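Local structure of cyclic nucleotide-gated potassium channel mll3241 (Mesorhizobium loti, 4MUV) at residues A[15-20]-A[105-110]; A[28-33]-A[115-120]; A[57-62]-A[126-131]; A[67-70]-A[76-79]; A[85-88]-A[93-96]. The protein forms, as a homotetramer, a potassium channel activated by cAMP, of which this chain is the cytoplasmic cyclic nucleotide-binding domain, here holding cyclic GMP. The protein carries 3 engineered substitutions. All blocks are in the same frame, centred on the assembly; numbering follows the deposited sequence. Where two conformers were deposited one is given.

Contacts 1 and 3 lie in the core and share one antiparallel sheet: strand 104-110 carries contact 1 and its neighbour, strand 58-64, carries contact 3. Both are apolar, the first aliphatic and the second built of sulfur and aromatic rings. Contact 2, nearer the surface, joins helices 28-37 and 111-120 through thin packing with a carboxylate at its margin; its Leu117 reaches Leu109 of contact 1 and Phe128 of contact 3. Contacts 4 and 5 both touch the cyclic nucleotide. Contact 4 offers aliphatic carbon to the base, whereas contact 5 is a dense polar site for phosphate, ribose and base. Arg58 O of contact 3 accepts a hydrogen bond from Arg94 NH2 of contact 5.

Contact 1: A[15-20]-A[105-110]; sequences QLVAAV and SLLSLH
Leu107 of strand 104-110 pushes its two methyls against residues 16-20, where Leu16, Val17 and Val20 receive them. Its CD2 meets CD1 of Leu16 at 4.1 Å, while the other branch, CD1, settles between the backbone and three side chains: it lies 4.1 Å from CA of Val17 and 4.3 Å from CG2 of Val20, and it also comes near CB of Leu16. The two leucines approach at a slant, each with CG opposite its own carbonyl carbon (chi1 -70° in Leu16 and -64° in Leu107), which leads both branched ends into the space between helix and strand. The shape of the receiving surface comes from a type I turn, Val17 to Val20, closed by the bond from Val20 N to Val17 O (3.0 Å); it brings Val20 back toward Leu107, beside Val17, so that Leu16 CB, Val17 CA and Val20 CG2 all lie near one methyl, CD1 of Leu107. Further out, Ala40 touches both leucines, Val63 covers Leu16 and Val20, and Phe23 with Leu31 and Val35 backs Val17. No hydrogen bond crosses between the segments. The helical N-terminal part is therefore held on the sheet of the binding domain by buried aliphatic carbon, and the fit probably depends on shape and burial more than on directed bonds.

Contact 2: A[28-33]-A[115-120]; sequences PAVLVE and QMLCSS
The carbonyl oxygen of Met116 is gripped three times from the last turn of its own helix. Ser120 N supplies the normal helical bond at 3.0 Å, Ser119 OG comes in at 3.0 Å, tilted from the carbonyl plane, and Ser120 OG reaches it at 2.9 Å from above that plane, though Ser120 was modelled in two conformers. The side chain of the same Met116 turns to the other helix. With CG opposite the backbone N (chi1 173°) it extends toward helix 28-37 and bends at its last torsion, and Glu33, itself bent at chi2, meets it at a slant. In the conformer described, Met116 SD lies 3.2 Å from Glu33 OE2; as a second methionine conformer exists, this close approach is doubtful. The apolar link is about one turn earlier in helix 28-37, where CG1 of Val30 stands 4.4 Å from CD1 of Leu117. Leu117 is the buried member: beyond helix 28-37 it also packs on Phe23 and Leu26 and on Ile124 and Phe128 of helix 122-139. Leu31 packs on Trp14 and Val17. Residues 28-33 and 115-120 thus join helix 28-37, which precedes the first strand, 39-43, to the helix that follows the last strand. One methyl pair, a two-conformer methionine beside a carboxylate and no bridging hydrogen bond are consistent with a light contact, probably tolerant of movement in Met116.

Contact 3: A[57-62]-A[126-131]; sequences DRMFFV and EIFRKT
Strand 58-62 and helix 126-131 keep their backbones well apart, with 10.9 Å between the CA atoms of Met59 and Phe128, and only side chains fill the interval. Phe128 reaches in from the helix and presents the far end of its ring to both Met59 and Phe61. Met59 holds its CG in the crowded position between backbone N and carbonyl carbon (chi1 67°) and then bends at the thioether, which swings the methyl to the ring: CE lies 3.8 Å from Phe128 CE1. The sulfur stands 4.4 Å from the ring centroid in an oblique Met-aromatic contact. Phe61 comes from another direction. The two phenylalanine side chains run at about a right angle and meet at their rims, Phe61 CZ standing 4.1 Å from Phe128 CZ with each atom close to the plane of the other ring. Away from this apolar centre each segment carries a salt bridge of its own. Arg58 takes both carboxylate oxygens of Asp57 with NE and NH2, and Arg129 grips Glu126 in the same side-on manner, its NH2 2.6 Å from Glu126 OE2. Around the buried cluster, Phe82 meets Phe128 edge-to-face, while Phe114 packs on Phe128 and Met59 from helix 111-120 and Phe23 lies against Phe61. Phe128 also touches Ile89 and Thr131 touches Glu85, so helix 122-139 is docked beside helix 85-90 and, through Phe128, against strand 58-64.

Contact 4: A[67-70]-A[76-79]; sequences VSVA and ELGP. With PCG (cyclic guanosine monophosphate), chain C.
Val69 and Leu77 slant past each other between the two strands of this hairpin, Val69 facing the guanine of the bound cyclic GMP and Leu77 at its C8 margin. CG2 of Val69 touches CD1 of Leu77 at 3.9 Å, and its other methyl stands over the purine face, CG1 3.7 Å from C4 of the ligand. The torsion of Val69 divides them: CG1 is opposite the backbone N (chi1 -179°), leaving CG2 on the side of Leu77. An alanine in place of Val69 would lack both methyls, which would probably thin the aliphatic cover on one face of the base and open a gap beside Leu77. Val67, two residues before Val69, sets CG2 against CB of its direct partner Leu77 at 3.7 Å. The pair is antiparallel and hydrogen-bonded, Val67 N to Leu77 O and Leu77 N to Val67 O both measuring 2.9 Å. Ser68 and Glu76 form the neighbouring non-hydrogen-bonded pair on the other sheet face; CA of Glu76 lies 3.2 Å from Val67 O in a CA-H...O contact, and its carboxylate, in the conformer described, is hydrogen-bonded to Ser66. Strand 67-70 is flanked on its other side by strand 97-100, Ser68 and Ala70 bonding through the backbone to Ser99 and Thr97, while Phe83 of strand 82-83 packs against Val67 and Leu77, and strand 75-77 forms the sheet edge.

Contact 5: A[85-88]-A[93-96]; sequences EMAL and PRSA. With PCG (cyclic guanosine monophosphate), chain C.
The guanidinium of Arg94 meets the ligand phosphate at its edge and in its plane, while the methyl of Ala87 approaches obliquely, CB 3.7 Å from Arg94 NH1. That same nitrogen donates to O1A of the cyclic GMP at 2.9 Å (157° at the hydrogen). Ala87 N also donates to O1A, at 3.0 Å, so backbone and side chain share one phosphate oxygen. The other, O2A, belongs to Ser95, whose N and OG both bond to it, the OG at 2.8 Å. Ser95 chi1, 67°, places OG between its backbone N and carbonyl carbon, from where it also accepts from guanine N2 at 2.8 Å in a nearly straight bond (170°). The base is syn on its ribose, which brings N2 to this point. Glu85 OE2 takes the ribose O2' hydroxyl at 2.7 Å and is salt-bridged to Arg135. Met86 lies along the sugar, SD 3.6 Å from C2' of the ligand, and bends at the thioether until CE touches Ser95 OG at 3.6 Å. An alanine at Met86 would remove that arm, which would probably strip C2' and C3' of the ribose of their thioether contact and leave the Ser95 hydroxyl less covered. Behind the site, Arg94 NH2 is hydrogen-bonded to Arg58 O, which helps hold the guanidinium in place. This is the phosphate-binding cassette of cyclic nucleotide-binding domains: Arg94 and the Ala87 amide together probably offset the phosphate charge, while Ser95 couples phosphate to guanine, consistent with a part in recognising guanine through N2.

Contact 1: A[15-20]-A[105-110]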
# COMPACT_ATOMS: atom_id res chain seq x y z
N GLN A 15 9.67 2.62 -12.78
CA GLN A 15 9.23 1.55 -13.68
C GLN A 15 7.97 0.88 -13.14
O GLN A 15 7.04 0.57 -13.89
CB GLN A 15 10.34 0.52 -13.89
CG GLN A 15 9.91 -0.65 -14.81
CD GLN A 15 9.35 -1.86 -14.04
OE1 GLN A 15 9.93 -2.30 -13.04
NE2 GLN A 15 8.23 -2.40 -14.51
N LEU A 16 7.95 0.66 -11.82
CA LEU A 16 6.86 -0.05 -11.19
C LEU A 16 5.60 0.78 -11.03
O LEU A 16 4.50 0.22 -10.96
CB LEU A 16 7.30 -0.54 -9.81
CG LEU A 16 8.33 -1.65 -9.80
CD1 LEU A 16 8.87 -1.89 -8.39
CD2 LEU A 16 7.70 -2.94 -10.33
N VAL A 17 5.72 2.10 -10.96
CA VAL A 17 4.53 2.89 -10.64
C VAL A 17 3.51 2.89 -11.77
O VAL A 17 2.33 3.16 -11.54
CB VAL A 17 4.88 4.34 -10.18
CG1 VAL A 17 5.17 5.28 -11.34
CG2 VAL A 17 3.76 4.89 -9.28
N ALA A 18 3.93 2.57 -13.00
CA ALA A 18 2.99 2.48 -14.11
C ALA A 18 1.90 1.41 -13.85
O ALA A 18 0.85 1.46 -14.44
CB ALA A 18 3.73 2.17 -15.41
N ALA A 19 2.17 0.49 -12.92
CA ALA A 19 1.21 -0.56 -12.55
C ALA A 19 0.20 -0.14 -11.46
O ALA A 19 -0.57 -0.97 -10.98
CB ALA A 19 1.96 -1.80 -12.10
N VAL A 20 0.18 1.13 -11.09
CA VAL A 20 -0.73 1.61 -10.03
C VAL A 20 -1.77 2.56 -10.61
O VAL A 20 -1.50 3.74 -10.74
CB VAL A 20 0.05 2.33 -8.90
CG1 VAL A 20 -0.91 2.76 -7.76
CG2 VAL A 20 1.12 1.42 -8.34
N SER A 105 6.07 -7.96 -5.36
CA SER A 105 6.71 -6.64 -5.32
C SER A 105 5.69 -5.62 -4.91
O SER A 105 4.56 -5.59 -5.44
CB SER A 105 7.33 -6.20 -6.66
OG SER A 105 8.39 -7.06 -6.96
N LEU A 106 6.12 -4.79 -3.98
CA LEU A 106 5.31 -3.76 -3.37
C LEU A 106 6.02 -2.43 -3.48
O LEU A 106 7.24 -2.37 -3.43
CB LEU A 106 5.15 -4.05 -1.87
CG LEU A 106 4.63 -5.41 -1.46
CD1 LEU A 106 4.69 -5.60 0.05
CD2 LEU A 106 3.23 -5.61 -1.96
N LEU A 107 5.24 -1.36 -3.57
CA LEU A 107 5.73 -0.00 -3.31
C LEU A 107 5.18 0.42 -1.95
O LEU A 107 3.96 0.50 -1.76
CB LEU A 107 5.30 0.96 -4.42
CG LEU A 107 5.88 0.66 -5.80
CD1 LEU A 107 5.20 1.49 -6.86
CD2 LEU A 107 7.37 0.95 -5.82
N SER A 108 6.08 0.66 -1.00
CA SER A 108 5.75 1.04 0.37
C SER A 108 5.69 2.54 0.51
O SER A 108 6.62 3.22 0.08
CB SER A 108 6.80 0.47 1.33
OG SER A 108 6.54 0.82 2.67
N LEU A 109 4.63 3.03 1.13
CA LEU A 109 4.41 4.44 1.36
C LEU A 109 4.28 4.67 2.85
O LEU A 109 3.36 4.17 3.49
CB LEU A 109 3.12 4.87 0.67
CG LEU A 109 2.76 6.34 0.76
CD1 LEU A 109 3.77 7.16 -0.03
CD2 LEU A 109 1.34 6.60 0.24
N HIS A 110 5.23 5.41 3.42
CA HIS A 110 5.20 5.68 4.85
C HIS A 110 4.09 6.66 5.20
O HIS A 110 3.64 7.44 4.37
CB HIS A 110 6.55 6.20 5.30
CG HIS A 110 7.59 5.14 5.47
ND1 HIS A 110 7.76 4.10 4.58
CD2 HIS A 110 8.52 4.97 6.43
CE1 HIS A 110 8.76 3.34 4.98
NE2 HIS A 110 9.23 3.84 6.10

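Contact 2: A[28-33]-A[115-120]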
# COMPACT_ATOMS: atom_id res chain seq x y z
N PRO A 28 1.34 15.70 -12.37
CA PRO A 28 2.66 15.11 -12.53
C PRO A 28 3.66 15.45 -11.42
O PRO A 28 4.41 14.57 -11.03
CB PRO A 28 3.12 15.62 -13.89
CG PRO A 28 2.30 16.80 -14.15
CD PRO A 28 0.98 16.54 -13.53
N ALA A 29 3.65 16.67 -10.89
CA ALA A 29 4.56 17.00 -9.79
C ALA A 29 4.22 16.16 -8.55
O ALA A 29 5.12 15.77 -7.77
CB ALA A 29 4.54 18.50 -9.48
N VAL A 30 2.93 15.92 -8.30
CA VAL A 30 2.50 15.11 -7.18
C VAL A 30 2.98 13.66 -7.37
O VAL A 30 3.54 13.05 -6.45
CB VAL A 30 0.98 15.13 -6.94
CG1 VAL A 30 0.61 14.26 -5.73
CG2 VAL A 30 0.50 16.54 -6.68
N LEU A 31 2.81 13.11 -8.56
CA LEU A 31 3.26 11.75 -8.80
C LEU A 31 4.77 11.64 -8.58
O LEU A 31 5.24 10.71 -7.94
CB LEU A 31 2.93 11.32 -10.22
CG LEU A 31 3.40 9.90 -10.57
CD1 LEU A 31 2.75 8.86 -9.70
CD2 LEU A 31 3.09 9.61 -12.02
N VAL A 32 5.55 12.58 -9.10
CA VAL A 32 6.98 12.48 -8.92
C VAL A 32 7.37 12.60 -7.44
O VAL A 32 8.20 11.83 -6.95
CB VAL A 32 7.72 13.49 -9.81
CG1 VAL A 32 9.20 13.54 -9.46
CG2 VAL A 32 7.53 13.14 -11.28
N GLU A 33 6.73 13.51 -6.72
CA GLU A 33 7.01 13.67 -5.30
C GLU A 33 6.77 12.36 -4.56
O GLU A 33 7.59 11.91 -3.73
CB GLU A 33 6.17 14.82 -4.72
CG GLU A 33 6.65 15.38 -3.39
CD GLU A 33 6.11 14.66 -2.17
OE1 GLU A 33 5.16 13.84 -2.30
OE2 GLU A 33 6.63 14.92 -1.07
N GLN A 115 -0.08 10.96 4.34
CA GLN A 115 -0.82 12.15 4.75
C GLN A 115 -0.61 13.28 3.74
O GLN A 115 -1.55 14.01 3.43
CB GLN A 115 -0.46 12.62 6.16
CG GLN A 115 -0.61 11.56 7.25
CD GLN A 115 -2.00 10.96 7.37
OE1 GLN A 115 -2.96 11.44 6.80
NE2 GLN A 115 -2.08 9.87 8.11
N MET A 116 0.61 13.43 3.23
CA MET A 116 0.84 14.44 2.21
C MET A 116 0.01 14.15 0.97
O MET A 116 -0.58 15.06 0.41
CB MET A 116 2.30 14.55 1.84
CG MET A 116 2.48 15.48 0.67
SD MET A 116 4.13 16.16 0.55
CE MET A 116 4.14 17.29 1.92
N LEU A 117 -0.03 12.89 0.55
CA LEU A 117 -0.82 12.51 -0.61
C LEU A 117 -2.30 12.85 -0.40
O LEU A 117 -2.93 13.41 -1.28
CB LEU A 117 -0.64 11.02 -0.89
CG LEU A 117 -1.48 10.38 -2.00
CD1 LEU A 117 -1.29 11.08 -3.36
CD2 LEU A 117 -1.16 8.87 -2.10
N CYS A 118 -2.85 12.47 0.74
CA CYS A 118 -4.26 12.75 1.02
C CYS A 118 -4.54 14.24 1.09
O CYS A 118 -5.59 14.68 0.65
CB CYS A 118 -4.69 12.06 2.31
SG CYS A 118 -4.78 10.27 2.17
N SER A 119 -3.63 15.03 1.67
CA SER A 119 -3.83 16.47 1.77
C SER A 119 -3.74 17.14 0.40
O SER A 119 -4.34 18.19 0.20
CB SER A 119 -2.86 17.09 2.80
OG SER A 119 -1.52 17.12 2.40
N SER A 120 -3.00 16.52 -0.52
CA SER A 120 -2.78 17.05 -1.86
C SER A 120 -3.92 16.70 -2.81
O SER A 120 -4.31 17.54 -3.63
CB SER A 120 -1.45 16.54 -2.41
OG SER A 120 -0.34 17.04 -1.66

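Contact 3: A[57-62]-A[126-131]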
# COMPACT_ATOMS: atom_id res chain seq x y z
N ASP A 57 2.30 1.90 10.21
CA ASP A 57 3.00 3.14 9.92
C ASP A 57 3.29 3.30 8.44
O ASP A 57 4.04 4.19 8.06
CB ASP A 57 4.32 3.19 10.70
CG ASP A 57 5.28 2.09 10.28
OD1 ASP A 57 4.85 1.19 9.52
OD2 ASP A 57 6.45 2.08 10.76
N ARG A 58 2.69 2.45 7.61
CA ARG A 58 2.87 2.55 6.17
C ARG A 58 1.77 1.79 5.47
O ARG A 58 1.02 1.03 6.08
CB ARG A 58 4.22 1.96 5.79
CG ARG A 58 4.29 0.48 6.05
CD ARG A 58 5.71 -0.02 6.19
NE ARG A 58 6.32 0.50 7.40
CZ ARG A 58 7.61 0.45 7.67
NH1 ARG A 58 8.47 -0.11 6.82
NH2 ARG A 58 8.06 0.95 8.81
N MET A 59 1.65 2.00 4.16
CA MET A 59 0.77 1.17 3.34
C MET A 59 1.54 0.74 2.10
O MET A 59 2.70 1.13 1.90
CB MET A 59 -0.54 1.86 2.98
CG MET A 59 -0.37 3.04 2.07
SD MET A 59 -1.91 3.63 1.34
CE MET A 59 -2.31 2.24 0.28
N PHE A 60 0.90 -0.10 1.29
CA PHE A 60 1.60 -0.83 0.24
C PHE A 60 0.74 -0.89 -1.02
O PHE A 60 -0.48 -1.13 -0.95
CB PHE A 60 1.87 -2.26 0.67
CG PHE A 60 2.65 -2.37 1.95
CD1 PHE A 60 4.03 -2.42 1.92
CD2 PHE A 60 2.00 -2.48 3.16
CE1 PHE A 60 4.77 -2.54 3.08
CE2 PHE A 60 2.73 -2.60 4.34
CZ PHE A 60 4.11 -2.63 4.29
N PHE A 61 1.39 -0.67 -2.17
CA PHE A 61 0.78 -0.83 -3.49
C PHE A 61 1.37 -2.08 -4.11
O PHE A 61 2.58 -2.21 -4.24
CB PHE A 61 1.06 0.40 -4.34
CG PHE A 61 0.48 1.63 -3.74
CD1 PHE A 61 1.19 2.35 -2.80
CD2 PHE A 61 -0.81 2.03 -4.05
CE1 PHE A 61 0.63 3.45 -2.20
CE2 PHE A 61 -1.37 3.12 -3.43
CZ PHE A 61 -0.65 3.84 -2.51
N VAL A 62 0.50 -3.02 -4.50
CA VAL A 62 0.98 -4.25 -5.14
C VAL A 62 1.30 -3.97 -6.60
O VAL A 62 0.47 -3.41 -7.33
CB VAL A 62 -0.08 -5.37 -5.07
CG1 VAL A 62 0.44 -6.64 -5.69
CG2 VAL A 62 -0.49 -5.63 -3.63
N GLU A 126 -10.43 10.34 -0.82
CA GLU A 126 -11.77 9.76 -0.80
C GLU A 126 -11.76 8.30 -1.22
O GLU A 126 -12.50 7.48 -0.66
CB GLU A 126 -12.72 10.57 -1.69
CG GLU A 126 -14.20 10.15 -1.58
CD GLU A 126 -14.83 10.53 -0.25
OE1 GLU A 126 -14.10 10.90 0.70
OE2 GLU A 126 -16.07 10.48 -0.14
N ILE A 127 -10.94 7.96 -2.22
CA ILE A 127 -10.81 6.56 -2.62
C ILE A 127 -10.31 5.72 -1.44
O ILE A 127 -10.83 4.64 -1.18
CB ILE A 127 -9.91 6.38 -3.84
CG1 ILE A 127 -10.66 6.90 -5.07
CG2 ILE A 127 -9.50 4.91 -4.03
CD1 ILE A 127 -9.76 7.18 -6.25
N PHE A 128 -9.32 6.22 -0.70
CA PHE A 128 -8.82 5.46 0.46
C PHE A 128 -9.92 5.32 1.52
O PHE A 128 -10.12 4.26 2.10
CB PHE A 128 -7.60 6.14 1.07
CG PHE A 128 -6.33 6.03 0.26
CD1 PHE A 128 -5.98 4.86 -0.38
CD2 PHE A 128 -5.50 7.12 0.13
CE1 PHE A 128 -4.81 4.79 -1.08
CE2 PHE A 128 -4.33 7.05 -0.57
CZ PHE A 128 -3.98 5.88 -1.19
N ARG A 129 -10.64 6.42 1.78
CA ARG A 129 -11.66 6.43 2.82
C ARG A 129 -12.76 5.42 2.45
O ARG A 129 -13.21 4.64 3.30
CB ARG A 129 -12.24 7.84 3.01
CG ARG A 129 -13.20 7.96 4.22
CD ARG A 129 -13.88 9.33 4.32
NE ARG A 129 -14.81 9.55 3.21
CZ ARG A 129 -16.03 9.04 3.12
NH1 ARG A 129 -16.52 8.27 4.09
NH2 ARG A 129 -16.77 9.29 2.06
N LYS A 130 -13.19 5.43 1.19
CA LYS A 130 -14.23 4.50 0.75
C LYS A 130 -13.76 3.05 0.71
O LYS A 130 -14.53 2.15 1.02
CB LYS A 130 -14.81 4.93 -0.58
CG LYS A 130 -15.66 6.17 -0.47
CD LYS A 130 -16.22 6.58 -1.82
CE LYS A 130 -17.03 7.85 -1.70
NZ LYS A 130 -17.45 8.40 -3.01
N THR A 131 -12.52 2.83 0.33
CA THR A 131 -11.95 1.47 0.33
C THR A 131 -11.93 0.91 1.76
O THR A 131 -12.30 -0.25 1.98
CB THR A 131 -10.54 1.46 -0.30
OG1 THR A 131 -10.64 1.81 -1.68
CG2 THR A 131 -9.93 0.08 -0.19

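Contact 4: A[67-70]-A[76-79]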
# COMPACT_ATOMS: atom_id res chain seq x y z
N VAL A 67 -0.79 -10.79 -2.89
CA VAL A 67 -0.88 -11.02 -1.45
C VAL A 67 -2.19 -11.67 -1.08
O VAL A 67 -3.17 -11.59 -1.82
CB VAL A 67 -0.69 -9.71 -0.65
CG1 VAL A 67 0.65 -9.09 -0.96
CG2 VAL A 67 -1.82 -8.75 -0.89
N SER A 68 -2.19 -12.28 0.10
CA SER A 68 -3.34 -12.93 0.70
C SER A 68 -3.76 -12.15 1.94
O SER A 68 -2.94 -11.83 2.78
CB SER A 68 -2.88 -14.33 1.13
OG SER A 68 -3.77 -14.95 1.99
N VAL A 69 -5.05 -11.84 2.03
CA VAL A 69 -5.62 -11.11 3.17
C VAL A 69 -6.46 -12.07 3.99
O VAL A 69 -7.43 -12.64 3.49
CB VAL A 69 -6.49 -9.92 2.70
CG1 VAL A 69 -7.05 -9.17 3.91
CG2 VAL A 69 -5.71 -9.00 1.76
N ALA A 70 -6.08 -12.25 5.25
CA ALA A 70 -6.76 -13.16 6.16
C ALA A 70 -7.89 -12.43 6.89
O ALA A 70 -7.68 -11.84 7.91
CB ALA A 70 -5.77 -13.76 7.16
N GLU A 76 -7.43 -12.24 -2.35
CA GLU A 76 -6.11 -12.08 -2.92
C GLU A 76 -6.07 -10.72 -3.62
O GLU A 76 -7.02 -10.35 -4.33
CB GLU A 76 -5.81 -13.24 -3.88
CG GLU A 76 -4.32 -13.40 -4.27
CD GLU A 76 -4.05 -14.60 -5.18
OE1 GLU A 76 -4.91 -14.93 -6.02
OE2 GLU A 76 -2.95 -15.20 -5.06
N LEU A 77 -4.98 -9.99 -3.43
CA LEU A 77 -4.79 -8.70 -4.08
C LEU A 77 -3.59 -8.80 -5.01
O LEU A 77 -2.49 -9.15 -4.59
CB LEU A 77 -4.57 -7.59 -3.07
CG LEU A 77 -5.65 -7.41 -2.00
CD1 LEU A 77 -5.25 -6.34 -1.02
CD2 LEU A 77 -6.97 -7.06 -2.64
N GLY A 78 -3.81 -8.46 -6.27
CA GLY A 78 -2.79 -8.48 -7.31
C GLY A 78 -2.37 -7.09 -7.75
O GLY A 78 -2.70 -6.09 -7.11
N PRO A 79 -1.61 -7.01 -8.86
CA PRO A 79 -1.09 -5.71 -9.31
C PRO A 79 -2.18 -4.68 -9.46
O PRO A 79 -3.26 -4.98 -10.01
CB PRO A 79 -0.42 -6.05 -10.65
CG PRO A 79 0.03 -7.47 -10.46
CD PRO A 79 -1.10 -8.12 -9.69
PA PCG C . -4.91 -2.41 7.64
O1A PCG C . -4.00 -1.22 7.88
O2A PCG C . -5.98 -2.64 8.65
O5' PCG C . -4.04 -3.68 7.54
C5' PCG C . -4.55 -4.81 6.98
C4' PCG C . -5.09 -4.45 5.59
O4' PCG C . -5.66 -5.53 4.75
C3' PCG C . -6.07 -3.50 5.70
O3' PCG C . -5.57 -2.22 6.20
C2' PCG C . -6.64 -3.45 4.23
O2' PCG C . -5.92 -2.47 3.48
C1' PCG C . -6.43 -4.74 3.72
N9 PCG C . -7.60 -5.50 3.37
C8 PCG C . -7.95 -5.95 2.12
N7 PCG C . -9.15 -6.53 2.13
C5 PCG C . -9.58 -6.45 3.43
C6 PCG C . -10.79 -6.89 4.06
O6 PCG C . -11.74 -7.48 3.49
N1 PCG C . -10.86 -6.63 5.41
C2 PCG C . -9.88 -5.94 6.12
N2 PCG C . -10.06 -5.72 7.43
N3 PCG C . -8.71 -5.51 5.55
C4 PCG C . -8.63 -5.79 4.17

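Contact 5: A[85-88]-A[93-96]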
# COMPACT_ATOMS: atom_id res chain seq x y z
N GLU A 85 -3.98 0.89 4.15
CA GLU A 85 -4.55 2.23 4.31
C GLU A 85 -5.42 2.36 5.55
O GLU A 85 -5.51 3.43 6.12
CB GLU A 85 -5.39 2.63 3.08
CG GLU A 85 -6.74 1.93 2.88
CD GLU A 85 -6.59 0.45 2.54
OE1 GLU A 85 -5.56 0.06 1.94
OE2 GLU A 85 -7.50 -0.34 2.88
N MET A 86 -6.04 1.28 6.01
CA MET A 86 -7.02 1.42 7.08
C MET A 86 -6.39 1.91 8.36
O MET A 86 -6.95 2.79 9.02
CB MET A 86 -7.77 0.11 7.30
CG MET A 86 -8.69 -0.25 6.14
SD MET A 86 -9.33 -1.93 6.16
CE MET A 86 -10.49 -1.79 7.51
N ALA A 87 -5.23 1.37 8.73
CA ALA A 87 -4.58 1.80 9.97
C ALA A 87 -4.12 3.24 9.87
O ALA A 87 -4.11 3.96 10.86
CB ALA A 87 -3.40 0.92 10.26
N LEU A 88 -3.73 3.66 8.67
CA LEU A 88 -3.28 5.04 8.48
C LEU A 88 -4.42 6.05 8.61
O LEU A 88 -4.22 7.15 9.12
CB LEU A 88 -2.56 5.21 7.15
CG LEU A 88 -1.36 4.31 6.91
CD1 LEU A 88 -0.68 4.65 5.58
CD2 LEU A 88 -0.37 4.41 8.04
N PRO A 93 -5.01 -0.20 15.12
CA PRO A 93 -4.10 -1.26 14.72
C PRO A 93 -4.52 -1.92 13.42
O PRO A 93 -5.66 -1.80 12.98
CB PRO A 93 -4.20 -2.24 15.90
CG PRO A 93 -4.61 -1.37 17.06
CD PRO A 93 -5.57 -0.42 16.46
N ARG A 94 -3.59 -2.64 12.82
CA ARG A 94 -3.91 -3.42 11.64
C ARG A 94 -5.14 -4.28 11.90
O ARG A 94 -5.27 -4.90 12.96
CB ARG A 94 -2.76 -4.34 11.26
CG ARG A 94 -1.45 -3.70 10.87
CD ARG A 94 -1.60 -2.81 9.67
NE ARG A 94 -0.30 -2.34 9.22
CZ ARG A 94 -0.13 -1.38 8.32
NH1 ARG A 94 -1.16 -0.76 7.78
NH2 ARG A 94 1.11 -1.04 7.96
N SER A 95 -6.01 -4.36 10.91
CA SER A 95 -7.27 -5.06 11.04
C SER A 95 -7.28 -6.47 10.45
O SER A 95 -8.26 -7.18 10.60
CB SER A 95 -8.42 -4.26 10.42
OG SER A 95 -8.28 -4.17 9.01
N ALA A 96 -6.18 -6.85 9.80
CA ALA A 96 -6.06 -8.17 9.21
C ALA A 96 -4.59 -8.42 8.95
O ALA A 96 -3.81 -7.49 8.75
CB ALA A 96 -6.84 -8.24 7.90
PA PCG C . -4.91 -2.41 7.64
O1A PCG C . -4.00 -1.22 7.88
O2A PCG C . -5.98 -2.64 8.65
O5' PCG C . -4.04 -3.68 7.54
C5' PCG C . -4.55 -4.81 6.98
C4' PCG C . -5.09 -4.45 5.59
O4' PCG C . -5.66 -5.53 4.75
C3' PCG C . -6.07 -3.50 5.70
O3' PCG C . -5.57 -2.22 6.20
C2' PCG C . -6.64 -3.45 4.23
O2' PCG C . -5.92 -2.47 3.48
C1' PCG C . -6.43 -4.74 3.72
N9 PCG C . -7.60 -5.50 3.37
C8 PCG C . -7.95 -5.95 2.12
N7 PCG C . -9.15 -6.53 2.13
C5 PCG C . -9.58 -6.45 3.43
C6 PCG C . -10.79 -6.89 4.06
O6 PCG C . -11.74 -7.48 3.49
N1 PCG C . -10.86 -6.63 5.41
C2 PCG C . -9.88 -5.94 6.12
N2 PCG C . -10.06 -5.72 7.43
N3 PCG C . -8.71 -5.51 5.55
C4 PCG C . -8.63 -5.79 4.17